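Cytolethal distending toxin protein C (Haemophilus ducreyi, PDB 1SR4) forms, together with subunits A and B, a bacterial DNA-damaging cytolethal distending toxin, and as one of its ricin-like lectin subunits probably binds carbohydrate. Local coordinates at residues K75-L80 with F114-H119; A104-D109 with G131-R136; K125-G130 with L140-G145. One frame throughout, in Å; residues are numbered along the deposited sequence.

Interaction 1 of 3, residues K75-L80 with F114-H119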
ATOM      1  N   LYS C  75      22.888   9.885  11.714  1.00 19.08           N
ATOM      2  CA  LYS C  75      22.348  11.232  11.734  1.00 17.64           C
ATOM      3  C   LYS C  75      20.879  11.182  11.344  1.00 17.88           C
ATOM      4  O   LYS C  75      20.468  10.348  10.534  1.00 16.66           O
ATOM      5  CB  LYS C  75      23.118  12.130  10.770  1.00 19.43           C
ATOM      6  CG  LYS C  75      24.607  12.199  11.062  1.00 22.82           C
ATOM      7  CD  LYS C  75      24.859  12.706  12.484  1.00 29.43           C
ATOM      8  CE  LYS C  75      26.345  12.689  12.847  1.00 31.83           C
ATOM      9  NZ  LYS C  75      26.576  13.289  14.182  1.00 35.75           N
ATOM     10  N   CYS C  76      20.096  12.094  11.917  1.00 16.47           N
ATOM     11  CA  CYS C  76      18.662  12.148  11.675  1.00 15.34           C
ATOM     12  C   CYS C  76      18.174  13.570  11.423  1.00 13.88           C
ATOM     13  O   CYS C  76      18.727  14.537  11.959  1.00 13.30           O
ATOM     14  CB  CYS C  76      17.919  11.559  12.885  1.00 15.23           C
ATOM     15  SG  CYS C  76      17.938   9.735  13.047  1.00 16.28           S
ATOM     16  N   PHE C  77      17.137  13.694  10.601  1.00 11.18           N
ATOM     17  CA  PHE C  77      16.568  14.993  10.297  1.00 12.14           C
ATOM     18  C   PHE C  77      16.237  15.759  11.582  1.00 12.00           C
ATOM     19  O   PHE C  77      15.728  15.182  12.542  1.00 11.08           O
ATOM     20  CB  PHE C  77      15.287  14.826   9.471  1.00 12.57           C
ATOM     21  CG  PHE C  77      14.490  16.085   9.354  1.00 14.01           C
ATOM     22  CD1 PHE C  77      14.835  17.053   8.418  1.00 13.93           C
ATOM     23  CD2 PHE C  77      13.441  16.339  10.231  1.00 14.20           C
ATOM     24  CE1 PHE C  77      14.146  18.266   8.361  1.00 16.64           C
ATOM     25  CE2 PHE C  77      12.741  17.552  10.189  1.00 15.61           C
ATOM     26  CZ  PHE C  77      13.095  18.517   9.252  1.00 16.18           C
ATOM     27  N   ALA C  78      16.514  17.059  11.591  1.00 13.02           N
ATOM     28  CA  ALA C  78      16.212  17.895  12.755  1.00 14.26           C
ATOM     29  C   ALA C  78      16.260  19.380  12.384  1.00 14.77           C
ATOM     30  O   ALA C  78      16.866  19.750  11.380  1.00 14.69           O
ATOM     31  CB  ALA C  78      17.209  17.600  13.888  1.00 14.61           C
ATOM     32  N   PHE C  79      15.593  20.223  13.167  1.00 15.89           N
ATOM     33  CA  PHE C  79      15.618  21.669  12.932  1.00 17.59           C
ATOM     34  C   PHE C  79      16.833  22.216  13.693  1.00 19.97           C
ATOM     35  O   PHE C  79      16.717  23.048  14.588  1.00 22.07           O
ATOM     36  CB  PHE C  79      14.331  22.321  13.449  1.00 17.81           C
ATOM     37  CG  PHE C  79      13.127  22.054  12.579  1.00 17.70           C
ATOM     38  CD1 PHE C  79      12.791  22.928  11.543  1.00 18.01           C
ATOM     39  CD2 PHE C  79      12.373  20.894  12.755  1.00 15.63           C
ATOM     40  CE1 PHE C  79      11.722  22.649  10.685  1.00 19.29           C
ATOM     41  CE2 PHE C  79      11.305  20.597  11.908  1.00 16.02           C
ATOM     42  CZ  PHE C  79      10.976  21.475  10.869  1.00 17.11           C
ATOM     43  N   LEU C  80      18.001  21.707  13.339  1.00 21.14           N
ATOM     44  CA  LEU C  80      19.252  22.111  13.959  1.00 22.01           C
ATOM     45  C   LEU C  80      20.339  22.095  12.900  1.00 23.59           C
ATOM     46  O   LEU C  80      20.249  21.350  11.911  1.00 22.14           O
ATOM     47  CB  LEU C  80      19.655  21.130  15.060  1.00 20.63           C
ATOM     48  CG  LEU C  80      18.976  21.135  16.419  1.00 22.61           C
ATOM     49  CD1 LEU C  80      19.500  19.955  17.207  1.00 22.49           C
ATOM     50  CD2 LEU C  80      19.252  22.457  17.152  1.00 22.10           C
ATOM     51  N   PHE C 114       4.142  20.358  17.863  1.00 12.86           N
ATOM     52  CA  PHE C 114       3.984  21.387  16.829  1.00 12.70           C
ATOM     53  C   PHE C 114       3.960  20.663  15.474  1.00 13.29           C
ATOM     54  O   PHE C 114       4.387  19.513  15.384  1.00 14.57           O
ATOM     55  CB  PHE C 114       5.167  22.359  16.822  1.00 13.66           C
ATOM     56  CG  PHE C 114       5.153  23.384  17.932  1.00 17.26           C
ATOM     57  CD1 PHE C 114       4.258  23.303  18.986  1.00 18.89           C
ATOM     58  CD2 PHE C 114       6.080  24.422  17.928  1.00 19.40           C
ATOM     59  CE1 PHE C 114       4.288  24.233  20.024  1.00 19.69           C
ATOM     60  CE2 PHE C 114       6.120  25.357  18.961  1.00 20.06           C
ATOM     61  CZ  PHE C 114       5.220  25.259  20.009  1.00 19.86           C
ATOM     62  N   CYS C 115       3.496  21.346  14.426  1.00 12.93           N
ATOM     63  CA  CYS C 115       3.413  20.764  13.080  1.00 12.91           C
ATOM     64  C   CYS C 115       4.497  21.299  12.143  1.00 13.55           C
ATOM     65  O   CYS C 115       4.837  22.475  12.182  1.00 13.27           O
ATOM     66  CB  CYS C 115       2.058  21.091  12.435  1.00 15.35           C
ATOM     67  SG  CYS C 115       0.556  20.316  13.119  1.00 21.48           S
ATOM     68  N   ILE C 116       5.028  20.438  11.280  1.00 12.29           N
ATOM     69  CA  ILE C 116       6.028  20.867  10.312  1.00 11.12           C
ATOM     70  C   ILE C 116       5.250  21.377   9.107  1.00 11.85           C
ATOM     71  O   ILE C 116       4.390  20.677   8.576  1.00 11.61           O
ATOM     72  CB  ILE C 116       6.917  19.686   9.843  1.00 12.80           C
ATOM     73  CG1 ILE C 116       7.717  19.141  11.026  1.00 12.62           C
ATOM     74  CG2 ILE C 116       7.835  20.142   8.697  1.00 10.24           C
ATOM     75  CD1 ILE C 116       8.701  18.029  10.640  1.00 14.49           C
ATOM     76  N   THR C 117       5.550  22.587   8.664  1.00 12.14           N
ATOM     77  CA  THR C 117       4.842  23.155   7.517  1.00 12.17           C
ATOM     78  C   THR C 117       5.828  23.727   6.506  1.00 11.52           C
ATOM     79  O   THR C 117       6.993  23.985   6.831  1.00 11.03           O
ATOM     80  CB  THR C 117       3.908  24.317   7.942  1.00 13.60           C
ATOM     81  OG1 THR C 117       4.695  25.371   8.516  1.00 14.62           O
ATOM     82  CG2 THR C 117       2.878  23.845   8.949  1.00 10.83           C
ATOM     83  N   SER C 118       5.362  23.893   5.274  1.00 10.29           N
ATOM     84  CA  SER C 118       6.172  24.495   4.223  1.00 10.44           C
ATOM     85  C   SER C 118       5.194  25.260   3.330  1.00 12.33           C
ATOM     86  O   SER C 118       4.431  24.649   2.585  1.00 13.16           O
ATOM     87  CB  SER C 118       6.900  23.435   3.407  1.00  9.17           C
ATOM     88  OG  SER C 118       7.727  24.057   2.438  1.00  9.46           O
ATOM     89  N   HIS C 119       5.226  26.587   3.413  1.00 12.13           N
ATOM     90  CA  HIS C 119       4.327  27.455   2.642  1.00 14.51           C
ATOM     91  C   HIS C 119       4.929  28.023   1.369  1.00 14.58           C
ATOM     92  O   HIS C 119       4.252  28.735   0.623  1.00 15.77           O
ATOM     93  CB  HIS C 119       3.891  28.654   3.496  1.00 15.78           C
ATOM     94  CG  HIS C 119       2.925  28.315   4.584  1.00 15.45           C
ATOM     95  ND1 HIS C 119       3.325  27.892   5.835  1.00 17.85           N
ATOM     96  CD2 HIS C 119       1.573  28.347   4.612  1.00 15.92           C
ATOM     97  CE1 HIS C 119       2.258  27.682   6.587  1.00 15.10           C
ATOM     98  NE2 HIS C 119       1.183  27.950   5.869  1.00 16.85           N
TER
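Ile-116 pushes the end of its side chain toward two phenylalanine rings, those of Phe-77 and Phe-79. Its CD1 lies in the plane of the Phe-79 ring, at the edge, 3.9 Å from Phe-79 CE2. The two side chains meet at a slant, and the branched part of the isoleucine follows the same end of the ring: Ile-116 CG2 is 4.0 Å from Phe-79 CZ. Phe-77 is met differently. It and Ile-116 point in opposing directions and overlap at their ends, with Phe-77 CE2 4.1 Å from Ile-116 CD1, so that one methyl serves both rings. The two aromatics reach the same spot by different rotations: CG of Phe-77 is anti to its backbone N (chi1 168°), whereas that of Phe-79, the centre of an inverse gamma turn, is anti to its carbonyl carbon (chi1 -74°). The contact is purely apolar and buries about 103 Å². Phe-77 also meets the ring of Phe-95, and Leu-126 packs on Ile-116, extending the apolar cluster. Strand 75-77 pairs with 84-86 and strand 115-117 with 125-127, so Ile-116 and the phenylalanines join two separate hairpins, an arrangement typical of the interior of a ricin-like beta-trefoil.

Interaction 2 of 3, residues A104-D109 with G131-R136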
ATOM      1  N   ALA C 104      -1.842  11.629   2.471  1.00  7.86           N
ATOM      2  CA  ALA C 104      -0.801  12.584   2.806  1.00  8.10           C
ATOM      3  C   ALA C 104      -0.676  12.457   4.325  1.00  9.08           C
ATOM      4  O   ALA C 104      -1.574  11.907   4.980  1.00  8.46           O
ATOM      5  CB  ALA C 104      -1.245  13.988   2.458  1.00  8.35           C
ATOM      6  N   PHE C 105       0.415  12.979   4.875  1.00  8.43           N
ATOM      7  CA  PHE C 105       0.632  12.952   6.313  1.00 10.06           C
ATOM      8  C   PHE C 105       0.903  14.340   6.837  1.00 11.08           C
ATOM      9  O   PHE C 105       1.432  15.205   6.116  1.00 10.51           O
ATOM     10  CB  PHE C 105       1.851  12.086   6.679  1.00  8.02           C
ATOM     11  CG  PHE C 105       1.638  10.632   6.429  1.00 10.63           C
ATOM     12  CD1 PHE C 105       1.041   9.831   7.405  1.00  8.87           C
ATOM     13  CD2 PHE C 105       1.932  10.084   5.186  1.00  8.68           C
ATOM     14  CE1 PHE C 105       0.730   8.491   7.140  1.00  9.73           C
ATOM     15  CE2 PHE C 105       1.622   8.739   4.916  1.00 10.25           C
ATOM     16  CZ  PHE C 105       1.021   7.953   5.896  1.00  6.68           C
ATOM     17  N   LEU C 106       0.508  14.541   8.089  1.00 10.02           N
ATOM     18  CA  LEU C 106       0.824  15.765   8.802  1.00 10.98           C
ATOM     19  C   LEU C 106       2.007  15.233   9.610  1.00  9.81           C
ATOM     20  O   LEU C 106       2.065  14.036   9.906  1.00 11.07           O
ATOM     21  CB  LEU C 106      -0.294  16.176   9.764  1.00 11.24           C
ATOM     22  CG  LEU C 106      -1.225  17.298   9.317  1.00 16.67           C
ATOM     23  CD1 LEU C 106      -2.070  16.791   8.175  1.00 17.20           C
ATOM     24  CD2 LEU C 106      -2.116  17.760  10.488  1.00 17.50           C
ATOM     25  N   ILE C 107       2.963  16.080   9.955  1.00  9.67           N
ATOM     26  CA  ILE C 107       4.087  15.605  10.751  1.00  9.67           C
ATOM     27  C   ILE C 107       4.319  16.541  11.924  1.00 11.47           C
ATOM     28  O   ILE C 107       4.516  17.745  11.729  1.00 11.18           O
ATOM     29  CB  ILE C 107       5.399  15.530   9.939  1.00 10.50           C
ATOM     30  CG1 ILE C 107       5.220  14.611   8.726  1.00 10.23           C
ATOM     31  CG2 ILE C 107       6.526  14.995  10.842  1.00 10.40           C
ATOM     32  CD1 ILE C 107       6.458  14.513   7.827  1.00 11.64           C
ATOM     33  N   LYS C 108       4.279  16.000  13.139  1.00  9.88           N
ATOM     34  CA  LYS C 108       4.524  16.825  14.313  1.00 11.99           C
ATOM     35  C   LYS C 108       5.824  16.397  14.969  1.00 11.03           C
ATOM     36  O   LYS C 108       6.326  15.296  14.702  1.00  8.49           O
ATOM     37  CB  LYS C 108       3.374  16.680  15.327  1.00 13.68           C
ATOM     38  CG  LYS C 108       2.018  17.058  14.756  1.00 17.76           C
ATOM     39  CD  LYS C 108       1.070  17.566  15.825  1.00 18.52           C
ATOM     40  CE  LYS C 108       0.251  16.458  16.438  1.00 21.19           C
ATOM     41  NZ  LYS C 108      -0.737  17.020  17.417  1.00 20.61           N
ATOM     42  N   ASP C 109       6.393  17.275  15.798  1.00 11.18           N
ATOM     43  CA  ASP C 109       7.592  16.906  16.538  1.00 13.27           C
ATOM     44  C   ASP C 109       7.026  16.230  17.797  1.00 13.77           C
ATOM     45  O   ASP C 109       5.933  16.579  18.270  1.00 13.02           O
ATOM     46  CB  ASP C 109       8.455  18.136  16.884  1.00 15.66           C
ATOM     47  CG  ASP C 109       7.779  19.084  17.859  1.00 19.79           C
ATOM     48  OD1 ASP C 109       6.679  19.598  17.544  1.00 21.26           O
ATOM     49  OD2 ASP C 109       8.357  19.315  18.947  1.00 22.77           O
ATOM     50  N   GLY C 131      -4.459  22.057  19.525  1.00 21.74           N
ATOM     51  CA  GLY C 131      -4.452  20.813  20.272  1.00 22.04           C
ATOM     52  C   GLY C 131      -4.530  19.655  19.286  1.00 20.83           C
ATOM     53  O   GLY C 131      -4.003  19.742  18.178  1.00 22.68           O
ATOM     54  N   SER C 132      -5.179  18.569  19.675  1.00 18.57           N
ATOM     55  CA  SER C 132      -5.294  17.413  18.794  1.00 16.37           C
ATOM     56  C   SER C 132      -5.728  17.811  17.381  1.00 15.57           C
ATOM     57  O   SER C 132      -6.619  18.656  17.199  1.00 15.03           O
ATOM     58  CB  SER C 132      -6.305  16.415  19.366  1.00 16.71           C
ATOM     59  OG  SER C 132      -6.447  15.298  18.509  1.00 16.03           O
ATOM     60  N   VAL C 133      -5.095  17.211  16.377  1.00 12.50           N
ATOM     61  CA  VAL C 133      -5.464  17.511  15.005  1.00 12.57           C
ATOM     62  C   VAL C 133      -6.563  16.573  14.492  1.00 11.11           C
ATOM     63  O   VAL C 133      -6.999  16.700  13.353  1.00 11.31           O
ATOM     64  CB  VAL C 133      -4.241  17.411  14.048  1.00 13.40           C
ATOM     65  CG1 VAL C 133      -3.205  18.463  14.412  1.00 11.35           C
ATOM     66  CG2 VAL C 133      -3.625  16.005  14.120  1.00 12.76           C
ATOM     67  N   SER C 134      -7.036  15.652  15.326  1.00 12.78           N
ATOM     68  CA  SER C 134      -8.050  14.691  14.872  1.00 12.87           C
ATOM     69  C   SER C 134      -9.275  15.313  14.238  1.00 12.39           C
ATOM     70  O   SER C 134      -9.909  16.173  14.833  1.00 11.96           O
ATOM     71  CB  SER C 134      -8.542  13.809  16.023  1.00 14.43           C
ATOM     72  OG  SER C 134      -7.504  13.022  16.545  1.00 18.82           O
ATOM     73  N   GLY C 135      -9.610  14.858  13.032  1.00 11.85           N
ATOM     74  CA  GLY C 135     -10.795  15.352  12.358  1.00 10.27           C
ATOM     75  C   GLY C 135     -10.742  16.767  11.822  1.00 11.98           C
ATOM     76  O   GLY C 135     -11.744  17.261  11.323  1.00  8.26           O
ATOM     77  N   ARG C 136      -9.594  17.429  11.927  1.00 11.24           N
ATOM     78  CA  ARG C 136      -9.473  18.786  11.415  1.00 11.10           C
ATOM     79  C   ARG C 136      -8.918  18.714   9.995  1.00 12.49           C
ATOM     80  O   ARG C 136      -8.248  17.738   9.622  1.00  8.22           O
ATOM     81  CB  ARG C 136      -8.561  19.621  12.315  1.00 13.02           C
ATOM     82  CG  ARG C 136      -9.194  19.977  13.672  1.00 14.84           C
ATOM     83  CD  ARG C 136      -8.157  20.481  14.675  1.00 14.91           C
ATOM     84  NE  ARG C 136      -7.326  21.571  14.156  1.00 15.93           N
ATOM     85  CZ  ARG C 136      -6.148  21.909  14.672  1.00 15.29           C
ATOM     86  NH1 ARG C 136      -5.663  21.241  15.713  1.00 17.34           N
ATOM     87  NH2 ARG C 136      -5.450  22.911  14.157  1.00 17.76           N
TER
HETATM   88  O   HOH W   1      -1.542  19.609  17.428  1.00 22.09           O
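Beside the point where Val-133 meets Leu-106 and Lys-108, the flat guanidinium of Arg-136 has Gly-131 O and Ser-132 O at its edge, both in its plane. Arg-136 NH1 donates to Ser-132 O at 3.1 Å with an N-H...O angle of 160°, although it stands well above that carbonyl's plane, 54° out of it. The segment 131-136 is a loop of the beta-trefoil laid against strand 105-109, one of the strands of its barrel. Two turns shape it. An ST turn is closed by Ser-134 N and Ser-132 OG at 3.3 Å, and a type II beta turn by Arg-136 N and Val-133 O at 3.0 Å. Subunit A takes hold of the same loop, through Asn-206 O of that chain bonded to Ser-134 OG and through backbone bonds from Gly-135 and Arg-136. Across the contact, Leu-106 and Val-133 meet tip to tip, Leu-106 CD2 4.1 Å from Val-133 CG1. That methyl is equally far from Lys-108 NZ, at 4.1 Å. The ammonium forms a salt bridge with Asp-61, whose carboxylate also binds Ser-132 OG and Val-133 N, tying strand and loop to one acid. A bend in the lysine chain (chi3 -90°) turns NZ toward a bridging water, to which Lys-108 NZ donates at 2.7 Å and which lies 2.6 Å from Gly-131 O.

Interaction 3 of 3, residues K125-G130 with L140-G145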
ATOM      1  N   LYS C 125       9.315  25.083   8.603  1.00 21.30           N
ATOM      2  CA  LYS C 125       9.286  25.438  10.004  1.00 22.69           C
ATOM      3  C   LYS C 125       8.387  24.535  10.816  1.00 21.80           C
ATOM      4  O   LYS C 125       7.591  23.771  10.269  1.00 19.48           O
ATOM      5  CB  LYS C 125       8.871  26.897  10.175  1.00 26.37           C
ATOM      6  CG  LYS C 125       7.746  27.340   9.276  1.00 31.04           C
ATOM      7  CD  LYS C 125       7.686  28.870   9.201  1.00 34.61           C
ATOM      8  CE  LYS C 125       8.996  29.453   8.674  1.00 38.04           C
ATOM      9  NZ  LYS C 125       8.977  30.946   8.578  1.00 39.73           N
ATOM     10  N   LEU C 126       8.553  24.633  12.128  1.00 20.00           N
ATOM     11  CA  LEU C 126       7.807  23.852  13.095  1.00 21.85           C
ATOM     12  C   LEU C 126       6.961  24.860  13.860  1.00 22.71           C
ATOM     13  O   LEU C 126       7.481  25.620  14.684  1.00 24.70           O
ATOM     14  CB  LEU C 126       8.800  23.154  14.019  1.00 20.00           C
ATOM     15  CG  LEU C 126       8.355  22.069  14.987  1.00 18.17           C
ATOM     16  CD1 LEU C 126       7.816  20.871  14.231  1.00 17.50           C
ATOM     17  CD2 LEU C 126       9.557  21.674  15.835  1.00 19.59           C
ATOM     18  N   GLU C 127       5.663  24.882  13.582  1.00 22.51           N
ATOM     19  CA  GLU C 127       4.782  25.852  14.232  1.00 22.33           C
ATOM     20  C   GLU C 127       3.605  25.273  15.002  1.00 21.20           C
ATOM     21  O   GLU C 127       3.145  24.161  14.727  1.00 20.06           O
ATOM     22  CB  GLU C 127       4.246  26.831  13.191  1.00 24.58           C
ATOM     23  CG  GLU C 127       3.537  26.174  12.021  1.00 27.36           C
ATOM     24  CD  GLU C 127       3.031  27.185  10.987  1.00 28.48           C
ATOM     25  OE1 GLU C 127       2.198  28.050  11.343  1.00 30.32           O
ATOM     26  OE2 GLU C 127       3.459  27.111   9.817  1.00 25.66           O
ATOM     27  N   PRO C 128       3.087  26.041  15.970  1.00 20.26           N
ATOM     28  CA  PRO C 128       1.950  25.598  16.779  1.00 19.23           C
ATOM     29  C   PRO C 128       0.777  25.296  15.860  1.00 19.61           C
ATOM     30  O   PRO C 128       0.522  26.028  14.911  1.00 17.70           O
ATOM     31  CB  PRO C 128       1.663  26.811  17.669  1.00 19.21           C
ATOM     32  CG  PRO C 128       2.988  27.496  17.767  1.00 20.18           C
ATOM     33  CD  PRO C 128       3.517  27.394  16.366  1.00 20.23           C
ATOM     34  N   CYS C 129       0.065  24.212  16.126  1.00 18.72           N
ATOM     35  CA  CYS C 129      -1.083  23.894  15.304  1.00 18.48           C
ATOM     36  C   CYS C 129      -2.261  23.489  16.167  1.00 19.05           C
ATOM     37  O   CYS C 129      -3.060  22.647  15.770  1.00 19.16           O
ATOM     38  CB  CYS C 129      -0.745  22.798  14.265  1.00 19.79           C
ATOM     39  SG  CYS C 129       0.193  21.342  14.854  1.00 19.87           S
ATOM     40  N   GLY C 130      -2.358  24.107  17.347  1.00 19.73           N
ATOM     41  CA  GLY C 130      -3.454  23.842  18.260  1.00 20.28           C
ATOM     42  C   GLY C 130      -3.325  22.559  19.050  1.00 21.62           C
ATOM     43  O   GLY C 130      -2.225  22.034  19.248  1.00 23.34           O
ATOM     44  N   LEU C 140      -2.359  22.159   1.884  1.00  9.40           N
ATOM     45  CA  LEU C 140      -1.144  21.452   1.471  1.00 10.05           C
ATOM     46  C   LEU C 140       0.114  21.893   2.216  1.00  9.42           C
ATOM     47  O   LEU C 140       1.084  21.146   2.297  1.00  8.50           O
ATOM     48  CB  LEU C 140      -0.925  21.623  -0.042  1.00  9.48           C
ATOM     49  CG  LEU C 140      -2.023  21.035  -0.941  1.00 12.14           C
ATOM     50  CD1 LEU C 140      -1.882  21.559  -2.379  1.00  9.38           C
ATOM     51  CD2 LEU C 140      -1.909  19.505  -0.927  1.00  8.45           C
ATOM     52  N   ALA C 141       0.111  23.098   2.762  1.00  9.18           N
ATOM     53  CA  ALA C 141       1.287  23.586   3.489  1.00  9.44           C
ATOM     54  C   ALA C 141       1.635  22.686   4.679  1.00  9.36           C
ATOM     55  O   ALA C 141       2.788  22.620   5.098  1.00 10.32           O
ATOM     56  CB  ALA C 141       1.053  25.047   3.961  1.00  8.33           C
ATOM     57  N   TYR C 142       0.632  21.979   5.198  1.00  9.56           N
ATOM     58  CA  TYR C 142       0.793  21.080   6.343  1.00  9.81           C
ATOM     59  C   TYR C 142       0.974  19.634   5.939  1.00 10.49           C
ATOM     60  O   TYR C 142       1.200  18.788   6.794  1.00  9.40           O
ATOM     61  CB  TYR C 142      -0.464  21.115   7.219  1.00 12.60           C
ATOM     62  CG  TYR C 142      -0.689  22.408   7.936  1.00 11.32           C
ATOM     63  CD1 TYR C 142      -0.384  22.528   9.285  1.00 14.34           C
ATOM     64  CD2 TYR C 142      -1.166  23.517   7.258  1.00 11.83           C
ATOM     65  CE1 TYR C 142      -0.544  23.739   9.954  1.00 14.59           C
ATOM     66  CE2 TYR C 142      -1.335  24.732   7.906  1.00 16.26           C
ATOM     67  CZ  TYR C 142      -1.020  24.833   9.254  1.00 17.44           C
ATOM     68  OH  TYR C 142      -1.185  26.029   9.900  1.00 19.37           O
ATOM     69  N   GLN C 143       0.853  19.361   4.643  1.00  9.04           N
ATOM     70  CA  GLN C 143       0.897  18.004   4.120  1.00  8.67           C
ATOM     71  C   GLN C 143       2.209  17.540   3.543  1.00  8.03           C
ATOM     72  O   GLN C 143       2.880  18.274   2.830  1.00  7.79           O
ATOM     73  CB  GLN C 143      -0.184  17.852   3.059  1.00  8.30           C
ATOM     74  CG  GLN C 143      -1.602  18.199   3.540  1.00  6.26           C
ATOM     75  CD  GLN C 143      -2.607  17.972   2.436  1.00  6.53           C
ATOM     76  OE1 GLN C 143      -2.475  17.021   1.660  1.00  7.26           O
ATOM     77  NE2 GLN C 143      -3.626  18.824   2.363  1.00  7.41           N
ATOM     78  N   TRP C 144       2.527  16.283   3.823  1.00  8.77           N
ATOM     79  CA  TRP C 144       3.760  15.661   3.381  1.00  9.12           C
ATOM     80  C   TRP C 144       3.543  14.326   2.679  1.00  9.26           C
ATOM     81  O   TRP C 144       2.666  13.545   3.055  1.00 10.29           O
ATOM     82  CB  TRP C 144       4.654  15.454   4.603  1.00  8.24           C
ATOM     83  CG  TRP C 144       4.989  16.773   5.216  1.00 10.49           C
ATOM     84  CD1 TRP C 144       4.252  17.476   6.127  1.00 10.27           C
ATOM     85  CD2 TRP C 144       6.061  17.625   4.822  1.00  9.38           C
ATOM     86  NE1 TRP C 144       4.799  18.729   6.312  1.00 10.51           N
ATOM     87  CE2 TRP C 144       5.910  18.845   5.521  1.00 10.66           C
ATOM     88  CE3 TRP C 144       7.136  17.477   3.934  1.00 10.47           C
ATOM     89  CZ2 TRP C 144       6.798  19.919   5.358  1.00  9.58           C
ATOM     90  CZ3 TRP C 144       8.016  18.543   3.768  1.00 13.39           C
ATOM     91  CH2 TRP C 144       7.840  19.748   4.477  1.00 12.22           C
ATOM     92  N   GLY C 145       4.353  14.063   1.664  1.00  8.02           N
ATOM     93  CA  GLY C 145       4.254  12.788   0.977  1.00  9.10           C
ATOM     94  C   GLY C 145       5.447  11.939   1.378  1.00 10.31           C
ATOM     95  O   GLY C 145       6.580  12.417   1.339  1.00 10.80           O
TER
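Tyr-142 reaches across to Glu-127 and Cys-129 with the outer end of its ring. CG of the tyrosine is anti to the carbonyl carbon (chi1 -68°), which carries the ring out from the short 3-10 turn 140-142, and the hydroxyl end leans toward segment 125-130. With chi2 at -102°, the ring stands nearly upright to the bond between CA and CB, and its CE1 side is the one that comes to Cys-129. Glu-127 takes a less common rotation: its CG sits between the backbone N and the carbonyl carbon (chi1 56°), and beyond CG the chain runs extended, taking the carboxylate well clear of the strand. The glutamate chain lies roughly perpendicular to the tyrosine, with carboxylate and ring planes 37° apart. Glu-127 OE1 stays 4.2 Å from Tyr-142 OH, too far for a hydrogen bond. The other oxygen, OE2, is hydrogen-bonded to Thr-117 OG1 on the strand paired with 125-127, a bond that spans a beta hairpin of the trefoil. Tyr-142 packs on the same threonine and meets the ring of Phe-138, their planes at an angle. Cys-129 CB approaches Tyr-142 CE1 obliquely at 4.4 Å, and its SG is held in the disulfide to Cys-115. The turn carrying Tyr-142 is closed by Gln-143 N bonded to Leu-140 O at 3.0 Å.

How the interactions relate
The three contacts lie close together. Interactions 1 and 2 have centres about 14 Å apart, the centres of interactions 1 and 3 are about 9 Å apart, and those of interactions 2 and 3 about 8 Å. Interactions 1 and 2 are joined by backbone: Ile-116 N is 2.8 Å from Ile-107 O. A disulfide links interaction 1 to interaction 3, Cys-115 SG to Cys-129 SG at 2.0 Å. Between interactions 2 and 3, Arg-136 NH2 lies 2.9 Å from Cys-129 O, and Phe-105 O lies 2.8 Å from Trp-144 N. Both border subunit A, and interaction 2 also touches subunit B, whereas neither segment of interaction 1 touches another chain.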